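Local coordinates for protein cellulase (Bacillus sp. BG-CS10, PDB 5E09) that probably hydrolyses internal beta-1,4-glucosidic bonds of cellulose as a halophilic, three-module glycoside hydrolase of family 5, at residues A15-G20 and Y97-L102; M143-N148 and I220-Y225; V147-F152 and L269-L274; L170-Y175 and K212-P217; L192-T197 and D202-L207. All coordinates share one frame; numbering follows the deposited sequence.

Contact 1: residues A15-G20 and Y97-L102; sequences ADMQPG and YVMLNL
The phenol of Tyr97 donates from OH to Asp16 OD2, and Lys56 takes the other oxygen of that carboxylate, OD1, in a salt bridge. The modelled separation of Tyr97 OH and Asp16 OD2, 2.4 Å, is very short for a hydrogen bond, so the length itself is doubtful. OD2 lies at the edge of the phenol, in the ring plane, yet the carboxylate itself stands nearly upright on that plane, at 86°. Next along the chain, Met17, a selenomethionine here, lays its CG over one face of the ring as a CH-pi contact, 4.1 Å from the centroid and displaced toward the rim. The chain of Met17 then bends at its third torsion (79°), and CE ends 4.1 Å from CE of Met99, also selenomethionine. Strand 97-100 belongs to the closed parallel barrel, and residues 15-20 pass the N-terminal end of its strands as they lead from helix 9-15 into strand 20-23. Charged and apolar chemistry are thus divided along one tyrosine: its hydroxyl shares an anion with a lysine, which would be likely to favour an ionised Asp16, while its face carries the CG of Met17.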
# COMPACT_ATOMS: atom_id res chain seq x y z
N ALA A 15 -12.30 17.87 3.41
CA ALA A 15 -11.13 18.19 4.24
C ALA A 15 -11.31 17.63 5.65
O ALA A 15 -10.34 17.21 6.28
CB ALA A 15 -10.89 19.69 4.28
N ASP A 16 -12.53 17.56 6.12
CA ASP A 16 -12.85 17.06 7.42
C ASP A 16 -12.72 15.55 7.56
O ASP A 16 -12.86 15.02 8.62
CB ASP A 16 -14.21 17.54 7.85
CG ASP A 16 -14.39 17.53 9.32
OD1 ASP A 16 -13.43 17.82 10.04
OD2 ASP A 16 -15.50 17.25 9.79
N MSE A 17 -12.50 14.86 6.46
CA MSE A 17 -12.33 13.44 6.50
C MSE A 17 -10.90 13.01 6.71
O MSE A 17 -10.73 11.85 6.98
CB MSE A 17 -12.79 12.83 5.19
CG MSE A 17 -14.26 12.92 4.87
SE MSE A 17 -14.57 12.39 3.00
CE MSE A 17 -14.50 10.47 3.24
N GLN A 18 -9.92 13.89 6.58
CA GLN A 18 -8.50 13.58 6.70
C GLN A 18 -8.14 13.19 8.14
O GLN A 18 -8.41 13.95 9.07
CB GLN A 18 -7.68 14.79 6.24
CG GLN A 18 -6.21 14.53 5.97
CD GLN A 18 -5.98 13.76 4.68
OE1 GLN A 18 -6.54 12.68 4.46
NE2 GLN A 18 -5.15 14.33 3.81
N PRO A 19 -7.53 12.01 8.34
CA PRO A 19 -7.27 10.93 7.38
C PRO A 19 -8.29 9.80 7.47
O PRO A 19 -9.09 9.76 8.41
CB PRO A 19 -5.89 10.43 7.81
CG PRO A 19 -5.95 10.55 9.31
CD PRO A 19 -6.80 11.78 9.60
N GLY A 20 -8.25 8.88 6.52
CA GLY A 20 -9.23 7.80 6.46
C GLY A 20 -8.61 6.42 6.43
O GLY A 20 -7.43 6.26 6.12
N TYR A 97 -16.72 9.90 9.45
CA TYR A 97 -17.35 9.89 8.13
C TYR A 97 -17.24 8.47 7.59
O TYR A 97 -16.25 7.79 7.87
CB TYR A 97 -16.69 10.87 7.18
CG TYR A 97 -16.86 12.34 7.52
CD1 TYR A 97 -16.00 12.96 8.43
CD2 TYR A 97 -17.84 13.11 6.91
CE1 TYR A 97 -16.13 14.31 8.73
CE2 TYR A 97 -17.98 14.45 7.21
CZ TYR A 97 -17.12 15.05 8.12
OH TYR A 97 -17.26 16.39 8.42
N VAL A 98 -18.24 8.03 6.83
CA VAL A 98 -18.24 6.68 6.26
C VAL A 98 -18.47 6.72 4.74
O VAL A 98 -19.30 7.48 4.26
CB VAL A 98 -19.33 5.81 6.90
CG1 VAL A 98 -19.33 4.40 6.31
CG2 VAL A 98 -19.14 5.76 8.41
N MSE A 99 -17.69 5.93 4.00
CA MSE A 99 -17.91 5.76 2.57
C MSE A 99 -18.32 4.31 2.29
O MSE A 99 -17.63 3.38 2.71
CB MSE A 99 -16.65 6.12 1.76
CG MSE A 99 -16.81 5.91 0.25
SE MSE A 99 -15.24 6.31 -0.86
CE MSE A 99 -14.71 7.98 0.02
N LEU A 100 -19.44 4.14 1.60
CA LEU A 100 -19.96 2.80 1.28
C LEU A 100 -20.04 2.58 -0.23
O LEU A 100 -20.43 3.49 -0.97
CB LEU A 100 -21.34 2.61 1.91
CG LEU A 100 -22.04 1.28 1.64
CD1 LEU A 100 -21.32 0.16 2.36
CD2 LEU A 100 -23.51 1.33 2.06
N ASN A 101 -19.67 1.38 -0.70
CA ASN A 101 -19.67 1.13 -2.15
C ASN A 101 -20.21 -0.23 -2.60
O ASN A 101 -20.75 -1.00 -1.81
CB ASN A 101 -18.25 1.29 -2.71
CG ASN A 101 -17.29 0.17 -2.31
OD1 ASN A 101 -17.69 -0.91 -1.86
ND2 ASN A 101 -16.00 0.43 -2.51
N LEU A 102 -19.88 -0.52 -3.86
CA LEU A 102 -20.07 -1.79 -4.52
C LEU A 102 -18.57 -2.02 -4.72
O LEU A 102 -17.89 -1.11 -5.22
CB LEU A 102 -20.78 -1.62 -5.86
CG LEU A 102 -22.18 -0.99 -5.81
CD1 LEU A 102 -22.73 -0.80 -7.21
CD2 LEU A 102 -23.11 -1.84 -4.97

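Contact 2: residues M143-N148 and I220-Y225; sequences MFESVN and IATVHY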
# COMPACT_ATOMS: atom_id res chain seq x y z
N MSE A 143 -21.56 8.65 2.95
CA MSE A 143 -21.51 8.96 1.53
C MSE A 143 -21.43 7.66 0.72
O MSE A 143 -20.96 6.63 1.21
CB MSE A 143 -20.32 9.86 1.22
CG MSE A 143 -18.97 9.14 1.29
SE MSE A 143 -17.48 10.37 1.53
CE MSE A 143 -17.59 10.55 3.47
N PHE A 144 -21.89 7.73 -0.53
CA PHE A 144 -21.91 6.57 -1.42
C PHE A 144 -20.91 6.73 -2.55
O PHE A 144 -20.84 7.81 -3.14
CB PHE A 144 -23.30 6.37 -2.03
CG PHE A 144 -24.39 6.12 -1.03
CD1 PHE A 144 -24.12 5.56 0.21
CD2 PHE A 144 -25.71 6.42 -1.34
CE1 PHE A 144 -25.14 5.31 1.13
CE2 PHE A 144 -26.73 6.18 -0.43
CZ PHE A 144 -26.44 5.62 0.80
N GLU A 145 -20.13 5.69 -2.86
CA GLU A 145 -19.38 5.69 -4.11
C GLU A 145 -19.88 4.59 -5.03
O GLU A 145 -20.14 3.46 -4.60
CB GLU A 145 -17.86 5.57 -3.90
CG GLU A 145 -17.42 4.39 -3.10
CD GLU A 145 -15.94 4.06 -3.25
OE1 GLU A 145 -15.35 4.29 -4.33
OE2 GLU A 145 -15.35 3.55 -2.27
N SER A 146 -20.02 4.95 -6.31
CA SER A 146 -20.77 4.16 -7.28
C SER A 146 -20.27 2.73 -7.45
O SER A 146 -21.05 1.79 -7.39
CB SER A 146 -20.76 4.85 -8.63
OG SER A 146 -19.43 4.99 -9.09
N VAL A 147 -18.97 2.59 -7.67
CA VAL A 147 -18.36 1.29 -7.94
C VAL A 147 -16.85 1.37 -7.75
O VAL A 147 -16.22 2.36 -8.13
CB VAL A 147 -18.68 0.81 -9.38
CG1 VAL A 147 -18.50 1.95 -10.38
CG2 VAL A 147 -17.83 -0.40 -9.77
N ASN A 148 -16.26 0.35 -7.14
CA ASN A 148 -14.82 0.34 -6.95
C ASN A 148 -14.09 -0.06 -8.22
O ASN A 148 -14.45 -1.04 -8.85
CB ASN A 148 -14.42 -0.62 -5.83
CG ASN A 148 -12.93 -0.63 -5.59
OD1 ASN A 148 -12.37 0.33 -5.07
ND2 ASN A 148 -12.27 -1.72 -5.99
N ILE A 220 -17.83 14.21 -5.29
CA ILE A 220 -16.43 14.03 -4.93
C ILE A 220 -15.76 13.08 -5.92
O ILE A 220 -16.29 12.02 -6.22
CB ILE A 220 -16.28 13.45 -3.51
CG1 ILE A 220 -17.03 14.31 -2.49
CG2 ILE A 220 -14.81 13.31 -3.14
CD1 ILE A 220 -17.39 13.57 -1.22
N ALA A 221 -14.60 13.47 -6.43
CA ALA A 221 -13.83 12.61 -7.31
C ALA A 221 -12.98 11.65 -6.47
O ALA A 221 -12.48 12.04 -5.42
CB ALA A 221 -12.94 13.44 -8.23
N THR A 222 -12.83 10.41 -6.92
CA THR A 222 -11.93 9.52 -6.21
C THR A 222 -10.95 8.79 -7.11
O THR A 222 -11.30 8.36 -8.22
CB THR A 222 -12.69 8.47 -5.38
OG1 THR A 222 -11.75 7.65 -4.68
CG2 THR A 222 -13.56 7.58 -6.27
N VAL A 223 -9.72 8.66 -6.63
CA VAL A 223 -8.72 7.88 -7.35
C VAL A 223 -7.96 7.01 -6.37
O VAL A 223 -8.08 7.18 -5.15
CB VAL A 223 -7.74 8.76 -8.15
CG1 VAL A 223 -8.44 9.39 -9.35
CG2 VAL A 223 -7.13 9.84 -7.26
N HIS A 224 -7.20 6.06 -6.90
CA HIS A 224 -6.40 5.15 -6.09
C HIS A 224 -4.94 5.28 -6.50
O HIS A 224 -4.64 5.65 -7.63
CB HIS A 224 -6.86 3.70 -6.27
CG HIS A 224 -8.21 3.42 -5.68
ND1 HIS A 224 -8.83 2.20 -5.79
CD2 HIS A 224 -9.05 4.20 -4.97
CE1 HIS A 224 -10.00 2.24 -5.19
NE2 HIS A 224 -10.16 3.45 -4.67
N TYR A 225 -4.03 4.97 -5.58
CA TYR A 225 -2.60 5.07 -5.87
C TYR A 225 -1.78 4.09 -5.03
O TYR A 225 -1.91 4.03 -3.82
CB TYR A 225 -2.11 6.49 -5.62
CG TYR A 225 -0.71 6.71 -6.11
CD1 TYR A 225 -0.45 6.87 -7.47
CD2 TYR A 225 0.37 6.75 -5.23
CE1 TYR A 225 0.83 7.07 -7.93
CE2 TYR A 225 1.65 6.94 -5.68
CZ TYR A 225 1.88 7.11 -7.03
OH TYR A 225 3.16 7.31 -7.49
O HOH W 1 -12.39 5.10 -3.78
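Asn148 OD1 comes up to the edge of the His224 imidazole, in the ring plane and 3.0 Å from CE1, with amide and ring turned 34° apart. On the same ring, NE2 lies 2.9 Å from water 1, which donates to Glu145 OE1 at 3.1 Å and to Thr222 OG1 at 2.8 Å. The methyl CG2 of Thr222 packs 4.2 Å from Glu145 OE1. Deeper in, Met143 SE, of a selenomethionine, rests 4.2 Å from Ile220 CD1. These side chains meet on the inside of an eight-stranded parallel beta/alpha barrel, where strands 142-145 and 219-225 are not neighbours but have strand 190-193 between them. A second shell fixes the polar groups. Arg59 forms a salt bridge with Glu145 OE2 and a hydrogen bond with Asn148 OD1, Thr222 OG1 bonds to Val268 O, and His224 ND1 pairs with Glu149 OE2. With a leucine in place of His224, water 1 would probably lose a partner and Glu149 the mate that fixes its carboxylate.

Contact 3: residues V147-F152 and L269-L274; sequences VNEPRF and LGEFGL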
# COMPACT_ATOMS: atom_id res chain seq x y z
N VAL A 147 -18.97 2.59 -7.67
CA VAL A 147 -18.36 1.29 -7.94
C VAL A 147 -16.85 1.37 -7.75
O VAL A 147 -16.22 2.36 -8.13
CB VAL A 147 -18.68 0.81 -9.38
CG1 VAL A 147 -18.50 1.95 -10.38
CG2 VAL A 147 -17.83 -0.40 -9.77
N ASN A 148 -16.26 0.35 -7.14
CA ASN A 148 -14.82 0.34 -6.95
C ASN A 148 -14.09 -0.06 -8.22
O ASN A 148 -14.45 -1.04 -8.85
CB ASN A 148 -14.42 -0.62 -5.83
CG ASN A 148 -12.93 -0.63 -5.59
OD1 ASN A 148 -12.37 0.33 -5.07
ND2 ASN A 148 -12.27 -1.72 -5.99
N GLU A 149 -13.06 0.72 -8.57
CA GLU A 149 -12.15 0.41 -9.68
C GLU A 149 -12.84 -0.17 -10.92
O GLU A 149 -12.60 -1.32 -11.29
CB GLU A 149 -11.06 -0.56 -9.21
CG GLU A 149 -10.21 0.02 -8.08
CD GLU A 149 -8.93 -0.78 -7.79
OE1 GLU A 149 -8.77 -1.87 -8.37
OE2 GLU A 149 -8.10 -0.30 -6.99
N PRO A 150 -13.70 0.63 -11.58
CA PRO A 150 -14.46 0.16 -12.74
C PRO A 150 -13.56 -0.29 -13.89
O PRO A 150 -12.66 0.45 -14.29
CB PRO A 150 -15.28 1.39 -13.15
CG PRO A 150 -15.25 2.30 -11.98
CD PRO A 150 -13.94 2.06 -11.31
N ARG A 151 -13.80 -1.49 -14.39
CA ARG A 151 -13.08 -2.01 -15.55
C ARG A 151 -14.07 -2.79 -16.40
O ARG A 151 -15.06 -3.30 -15.89
CB ARG A 151 -11.90 -2.88 -15.10
CG ARG A 151 -10.84 -3.14 -16.16
CD ARG A 151 -9.81 -4.16 -15.67
NE ARG A 151 -9.90 -4.36 -14.23
CZ ARG A 151 -10.18 -5.52 -13.66
NH1 ARG A 151 -10.36 -6.61 -14.40
NH2 ARG A 151 -10.25 -5.60 -12.34
N PHE A 152 -13.84 -2.87 -17.70
CA PHE A 152 -14.77 -3.59 -18.57
C PHE A 152 -14.04 -4.49 -19.54
O PHE A 152 -12.83 -4.36 -19.73
CB PHE A 152 -15.66 -2.61 -19.32
CG PHE A 152 -16.43 -1.69 -18.42
CD1 PHE A 152 -17.63 -2.10 -17.86
CD2 PHE A 152 -15.94 -0.44 -18.11
CE1 PHE A 152 -18.33 -1.26 -17.01
CE2 PHE A 152 -16.63 0.40 -17.27
CZ PHE A 152 -17.83 -0.01 -16.72
N LEU A 269 -8.37 10.23 -2.29
CA LEU A 269 -7.51 9.09 -2.58
C LEU A 269 -8.08 7.90 -1.81
O LEU A 269 -7.64 7.60 -0.70
CB LEU A 269 -6.06 9.38 -2.19
CG LEU A 269 -5.03 8.32 -2.56
CD1 LEU A 269 -5.07 8.04 -4.05
CD2 LEU A 269 -3.64 8.78 -2.15
N GLY A 270 -9.07 7.23 -2.39
CA GLY A 270 -9.84 6.24 -1.67
C GLY A 270 -9.08 5.02 -1.21
O GLY A 270 -9.49 4.34 -0.26
N GLU A 271 -7.97 4.72 -1.88
CA GLU A 271 -7.05 3.68 -1.46
C GLU A 271 -5.63 4.11 -1.75
O GLU A 271 -5.34 4.63 -2.82
CB GLU A 271 -7.33 2.35 -2.17
CG GLU A 271 -8.69 1.75 -1.92
CD GLU A 271 -8.85 0.41 -2.59
OE1 GLU A 271 -7.83 -0.15 -3.04
OE2 GLU A 271 -10.00 -0.08 -2.69
N PHE A 272 -4.74 3.88 -0.79
CA PHE A 272 -3.32 3.95 -1.09
C PHE A 272 -2.56 2.94 -0.24
O PHE A 272 -3.09 2.41 0.73
CB PHE A 272 -2.77 5.38 -0.89
CG PHE A 272 -2.62 5.79 0.54
CD1 PHE A 272 -3.70 6.31 1.25
CD2 PHE A 272 -1.40 5.70 1.18
CE1 PHE A 272 -3.56 6.70 2.56
CE2 PHE A 272 -1.25 6.10 2.50
CZ PHE A 272 -2.34 6.60 3.19
N GLY A 273 -1.33 2.66 -0.66
CA GLY A 273 -0.48 1.68 -0.02
C GLY A 273 0.64 1.38 -1.00
O GLY A 273 0.93 2.20 -1.87
N LEU A 274 1.28 0.23 -0.85
CA LEU A 274 2.22 -0.23 -1.85
C LEU A 274 1.75 -1.59 -2.35
O LEU A 274 1.37 -2.44 -1.55
CB LEU A 274 3.64 -0.30 -1.28
CG LEU A 274 4.33 1.04 -1.03
CD1 LEU A 274 5.59 0.85 -0.20
CD2 LEU A 274 4.67 1.72 -2.36
O HOH W 2 -9.52 -2.14 -4.81
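Glu271 reaches Asn148 and Glu149 with its carboxylate alone. Its CB is directed at residues 147-152, CG lies opposite the carbonyl carbon (chi1 -61°), and the chain runs on extended, beside His224, to bring its carboxylate up to both partners. At the tip OE2 stands 3.4 Å from Asn148 OD1; both are acceptors, and Arg59, which also serves the amide oxygen, forms a salt bridge with Glu271 OE2. Water 2 donates to Glu271 OE2 at 3.0 Å and accepts from Asn148 ND2, also at 3.0 Å, in a bridge between side chains whose flat groups are only 16° from parallel. Asn148, Glu149 and Pro150 form the Asn-Glu-Pro sequence that follows the fourth barrel strand in family 5 hydrolases, and Glu271 sits at the end of the seventh, consistent with the acid/base and nucleophile pair of this retaining family. The other tip atom, OE1, comes within 4.0 Å of Glu149 OE2, the oxygen paired with His224, and is itself bonded to Tyr226 OH. The carboxylate carbons, CD of Glu149 and CD of Glu271, are 5.3 Å apart.

Contact 4: residues L170-Y175 and K212-P217; sequences LNTAFY and KDLNDP
Tyr175 swings its ring out opposite the backbone N (chi1 177°), and Asp216 turns its carboxylate in the same sense, so that hydroxyl and carboxylate converge, while Leu214 keeps CG beside its own nitrogen and sets CD2 over the phenol and CD1 beside its CG end. CD2 of Leu214 lies 4.0 Å above one face of the Tyr175 ring, offset toward the rim, and CD1 of Leu214 comes 3.9 Å from CD1 of Tyr175; the two side chains run past each other in opposite directions. At the far end of the ring, Tyr175 OH donates to Asp216 OD2 at 2.6 Å. The oxygen is approached on its anti side, 20° out of the carboxylate plane, and the carboxylate stands almost perpendicular to the ring, at 81°. OD2 has a second partner in the salt bridge to Arg179, and OD1 takes the amide N of Asn218 in an Asx turn; with both oxygens engaged the carboxylate is unlikely to rotate freely. Thr172 adds a lighter touch, its OG1 4.2 Å from Leu214 CD2 while the hydroxyl bonds back to Glu168 O. After Asn215, which leaves helix 201-214 with positive phi, Asp216 faces the tyrosine. Helices 161-181 and 201-214 are consecutive outer helices of the beta/alpha barrel, joined near the start of strand 219-225 by a leucine against a tyrosine whose hydroxyl is tied to the following loop.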
# COMPACT_ATOMS: atom_id res chain seq x y z
N LEU A 170 -23.09 4.17 -15.72
CA LEU A 170 -23.17 3.66 -14.36
C LEU A 170 -23.23 4.81 -13.35
O LEU A 170 -24.07 4.82 -12.45
CB LEU A 170 -21.97 2.76 -14.05
CG LEU A 170 -21.97 1.38 -14.71
CD1 LEU A 170 -20.71 0.65 -14.33
CD2 LEU A 170 -23.21 0.58 -14.31
N ASN A 171 -22.33 5.78 -13.52
CA ASN A 171 -22.25 6.91 -12.62
C ASN A 171 -23.54 7.74 -12.65
O ASN A 171 -24.06 8.13 -11.60
CB ASN A 171 -21.04 7.79 -12.97
CG ASN A 171 -19.72 7.20 -12.47
OD1 ASN A 171 -19.71 6.42 -11.52
ND2 ASN A 171 -18.61 7.57 -13.10
N THR A 172 -24.06 7.96 -13.85
CA THR A 172 -25.29 8.73 -14.05
C THR A 172 -26.51 8.02 -13.46
O THR A 172 -27.32 8.63 -12.75
CB THR A 172 -25.53 9.02 -15.54
OG1 THR A 172 -24.42 9.78 -16.05
CG2 THR A 172 -26.80 9.81 -15.75
N ALA A 173 -26.62 6.73 -13.75
CA ALA A 173 -27.71 5.93 -13.20
C ALA A 173 -27.69 5.94 -11.66
O ALA A 173 -28.72 6.14 -11.01
CB ALA A 173 -27.64 4.49 -13.72
N PHE A 174 -26.51 5.69 -11.11
CA PHE A 174 -26.27 5.76 -9.67
C PHE A 174 -26.75 7.10 -9.09
O PHE A 174 -27.58 7.14 -8.16
CB PHE A 174 -24.77 5.53 -9.42
CG PHE A 174 -24.29 5.95 -8.06
CD1 PHE A 174 -24.66 5.25 -6.92
CD2 PHE A 174 -23.41 7.01 -7.94
CE1 PHE A 174 -24.20 5.63 -5.67
CE2 PHE A 174 -22.93 7.40 -6.69
CZ PHE A 174 -23.33 6.70 -5.55
N TYR A 175 -26.24 8.18 -9.67
CA TYR A 175 -26.62 9.53 -9.28
C TYR A 175 -28.13 9.69 -9.20
O TYR A 175 -28.67 10.12 -8.18
CB TYR A 175 -26.05 10.56 -10.26
CG TYR A 175 -26.48 11.98 -9.95
CD1 TYR A 175 -25.73 12.77 -9.09
CD2 TYR A 175 -27.63 12.53 -10.50
CE1 TYR A 175 -26.11 14.06 -8.79
CE2 TYR A 175 -28.03 13.82 -10.21
CZ TYR A 175 -27.26 14.58 -9.35
OH TYR A 175 -27.64 15.87 -9.05
N LYS A 212 -19.44 17.65 -14.54
CA LYS A 212 -20.04 18.86 -15.09
C LYS A 212 -21.45 18.57 -15.60
O LYS A 212 -22.36 19.37 -15.40
CB LYS A 212 -19.16 19.46 -16.19
CG LYS A 212 -18.03 20.33 -15.65
CD LYS A 212 -17.34 21.15 -16.73
CE LYS A 212 -16.28 20.36 -17.47
NZ LYS A 212 -15.47 21.22 -18.37
N ASP A 213 -21.62 17.40 -16.23
CA ASP A 213 -22.93 16.97 -16.70
C ASP A 213 -23.95 16.85 -15.56
O ASP A 213 -25.08 17.32 -15.67
CB ASP A 213 -22.83 15.62 -17.42
CG ASP A 213 -24.15 15.16 -18.01
OD1 ASP A 213 -25.16 15.89 -17.88
OD2 ASP A 213 -24.18 14.06 -18.61
N LEU A 214 -23.54 16.20 -14.47
CA LEU A 214 -24.45 16.00 -13.34
C LEU A 214 -24.84 17.32 -12.66
O LEU A 214 -25.90 17.40 -12.03
CB LEU A 214 -23.82 15.05 -12.32
CG LEU A 214 -23.56 13.66 -12.91
CD1 LEU A 214 -23.01 12.70 -11.86
CD2 LEU A 214 -24.84 13.10 -13.52
N ASN A 215 -23.98 18.33 -12.78
CA ASN A 215 -24.27 19.69 -12.30
C ASN A 215 -24.75 19.72 -10.84
O ASN A 215 -25.78 20.32 -10.54
CB ASN A 215 -25.32 20.35 -13.20
CG ASN A 215 -25.31 21.87 -13.08
OD1 ASN A 215 -24.32 22.47 -12.65
ND2 ASN A 215 -26.40 22.50 -13.49
N ASP A 216 -23.99 19.08 -9.96
CA ASP A 216 -24.39 18.89 -8.57
C ASP A 216 -23.27 19.37 -7.65
O ASP A 216 -22.11 19.06 -7.88
CB ASP A 216 -24.73 17.42 -8.32
CG ASP A 216 -25.36 17.18 -6.96
OD1 ASP A 216 -24.64 17.27 -5.94
OD2 ASP A 216 -26.57 16.87 -6.91
N PRO A 217 -23.62 20.14 -6.60
CA PRO A 217 -22.61 20.71 -5.71
C PRO A 217 -21.98 19.68 -4.77
O PRO A 217 -20.92 19.93 -4.21
CB PRO A 217 -23.39 21.74 -4.91
CG PRO A 217 -24.77 21.16 -4.83
CD PRO A 217 -24.99 20.49 -6.17

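Contact 5: residues L192-T197 and D202-L207; sequences LPTLET and DLLNRL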
# COMPACT_ATOMS: atom_id res chain seq x y z
N LEU A 192 -17.47 9.56 -7.06
CA LEU A 192 -17.39 8.97 -8.39
C LEU A 192 -15.95 8.67 -8.77
O LEU A 192 -15.06 9.50 -8.58
CB LEU A 192 -18.02 9.89 -9.43
CG LEU A 192 -19.45 10.32 -9.16
CD1 LEU A 192 -19.89 11.38 -10.18
CD2 LEU A 192 -20.37 9.11 -9.18
N PRO A 193 -15.73 7.48 -9.33
CA PRO A 193 -14.40 7.03 -9.74
C PRO A 193 -14.04 7.36 -11.19
O PRO A 193 -14.93 7.41 -12.06
CB PRO A 193 -14.47 5.52 -9.55
CG PRO A 193 -15.91 5.20 -9.86
CD PRO A 193 -16.72 6.39 -9.42
N THR A 194 -12.76 7.59 -11.45
CA THR A 194 -12.24 7.52 -12.80
C THR A 194 -12.26 6.05 -13.20
O THR A 194 -12.43 5.17 -12.35
CB THR A 194 -10.80 8.06 -12.91
OG1 THR A 194 -9.96 7.38 -11.96
CG2 THR A 194 -10.75 9.56 -12.64
N LEU A 195 -12.11 5.78 -14.50
CA LEU A 195 -11.98 4.42 -14.99
C LEU A 195 -10.78 3.74 -14.34
O LEU A 195 -9.66 4.27 -14.37
CB LEU A 195 -11.83 4.43 -16.52
CG LEU A 195 -11.95 3.08 -17.22
CD1 LEU A 195 -13.32 2.47 -16.99
CD2 LEU A 195 -11.67 3.23 -18.70
N GLU A 196 -11.02 2.57 -13.73
CA GLU A 196 -10.00 1.80 -13.01
C GLU A 196 -9.42 2.56 -11.82
O GLU A 196 -8.34 2.22 -11.32
CB GLU A 196 -8.87 1.39 -13.96
CG GLU A 196 -9.22 0.28 -14.92
CD GLU A 196 -8.16 0.08 -16.00
OE1 GLU A 196 -7.21 0.88 -16.05
OE2 GLU A 196 -8.29 -0.88 -16.79
N THR A 197 -10.14 3.59 -11.37
CA THR A 197 -9.64 4.58 -10.41
C THR A 197 -8.21 5.01 -10.71
O THR A 197 -7.42 5.22 -9.79
CB THR A 197 -9.71 4.08 -8.94
OG1 THR A 197 -8.89 2.92 -8.79
CG2 THR A 197 -11.15 3.76 -8.54
N ASP A 202 -6.61 11.67 -19.46
CA ASP A 202 -7.85 11.45 -20.20
C ASP A 202 -8.96 10.93 -19.30
O ASP A 202 -10.12 11.37 -19.39
CB ASP A 202 -7.63 10.49 -21.37
CG ASP A 202 -8.89 10.29 -22.19
OD1 ASP A 202 -9.38 11.28 -22.79
OD2 ASP A 202 -9.39 9.15 -22.24
N LEU A 203 -8.62 9.98 -18.43
CA LEU A 203 -9.58 9.46 -17.46
C LEU A 203 -10.05 10.57 -16.52
O LEU A 203 -11.25 10.72 -16.24
CB LEU A 203 -8.95 8.31 -16.68
CG LEU A 203 -8.32 7.22 -17.55
CD1 LEU A 203 -7.71 6.13 -16.70
CD2 LEU A 203 -9.34 6.63 -18.52
N LEU A 204 -9.10 11.37 -16.04
CA LEU A 204 -9.42 12.51 -15.19
C LEU A 204 -10.41 13.44 -15.89
O LEU A 204 -11.43 13.83 -15.31
CB LEU A 204 -8.16 13.28 -14.80
CG LEU A 204 -7.13 12.52 -13.95
CD1 LEU A 204 -5.91 13.38 -13.69
CD2 LEU A 204 -7.75 12.03 -12.65
N ASN A 205 -10.11 13.75 -17.15
CA ASN A 205 -10.96 14.63 -17.94
C ASN A 205 -12.37 14.09 -18.10
O ASN A 205 -13.33 14.85 -18.01
CB ASN A 205 -10.35 14.86 -19.32
CG ASN A 205 -9.15 15.78 -19.28
OD1 ASN A 205 -9.04 16.63 -18.39
ND2 ASN A 205 -8.23 15.61 -20.23
N ARG A 206 -12.49 12.79 -18.34
CA ARG A 206 -13.81 12.21 -18.56
C ARG A 206 -14.65 12.17 -17.29
O ARG A 206 -15.87 12.39 -17.33
CB ARG A 206 -13.66 10.81 -19.16
CG ARG A 206 -12.94 10.87 -20.49
CD ARG A 206 -13.01 9.56 -21.22
NE ARG A 206 -13.93 9.63 -22.35
CZ ARG A 206 -13.54 9.71 -23.61
NH1 ARG A 206 -12.25 9.72 -23.92
NH2 ARG A 206 -14.45 9.76 -24.58
N LEU A 207 -14.00 11.88 -16.16
CA LEU A 207 -14.71 12.00 -14.88
C LEU A 207 -15.17 13.45 -14.69
O LEU A 207 -16.31 13.71 -14.27
CB LEU A 207 -13.83 11.55 -13.72
CG LEU A 207 -14.42 11.84 -12.34
CD1 LEU A 207 -15.75 11.15 -12.19
CD2 LEU A 207 -13.46 11.40 -11.26
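Thr194 and Leu207 cross at about a right angle where strand 190-193 gives way to the loop before helix 201-214, inside one beta-alpha-beta unit of the barrel. The methyl does the touching: Thr194 OG1 sits between backbone N and carbonyl carbon (chi1 54°) and is bonded to Ala198 O, which turns CG2 onto the helix. There it meets Leu207 CD2 at 3.6 Å and Leu204 CD2 at 3.9 Å. Leu207 has its CG opposite the backbone N (chi1 172°), and both branches lie against Leu192, CD1 3.8 Å from Leu192 CB and CD2 3.7 Å from Leu192 O. An alanine here would be likely to open a gap beside Leu192 and Thr194, the threonine methyl losing its contact with the CD2 branch. Leu207 also packs on Ala221 of the next strand and on Phe260 of helix 243-261. One turn earlier, Leu203 meets Leu195 at a slant rather than squarely, with CD2 of Leu203 3.9 Å from CB of Leu195. Across the contact, side-chain carbons meet carbons and backbone oxygens. The other branch of Leu203, CD1, lies 3.6 Å from Leu195 O.

In the fold
Contacts 2 and 3 lie at the heart of the presumed active site, their centres 7 Å apart; they share Asn148, and the bond between His224 and Glu149 passes directly from one to the other. Contact 1 is 10 Å from contact 2, centre to centre, toward the opposite mouth of the barrel, and the backbone bond from Asn148 N to Leu102 O joins the loop after strand 97-100 to the Asn-Glu-Pro loop. Contact 5 meets that loop through the bond from Glu196 N to Pro150 O. Contact 4 lies farther out, its centre 19 Å from that of contact 3, but Leu214 touches Leu192 of contact 5, and Asn171 bonds to Ser146 of contact 2.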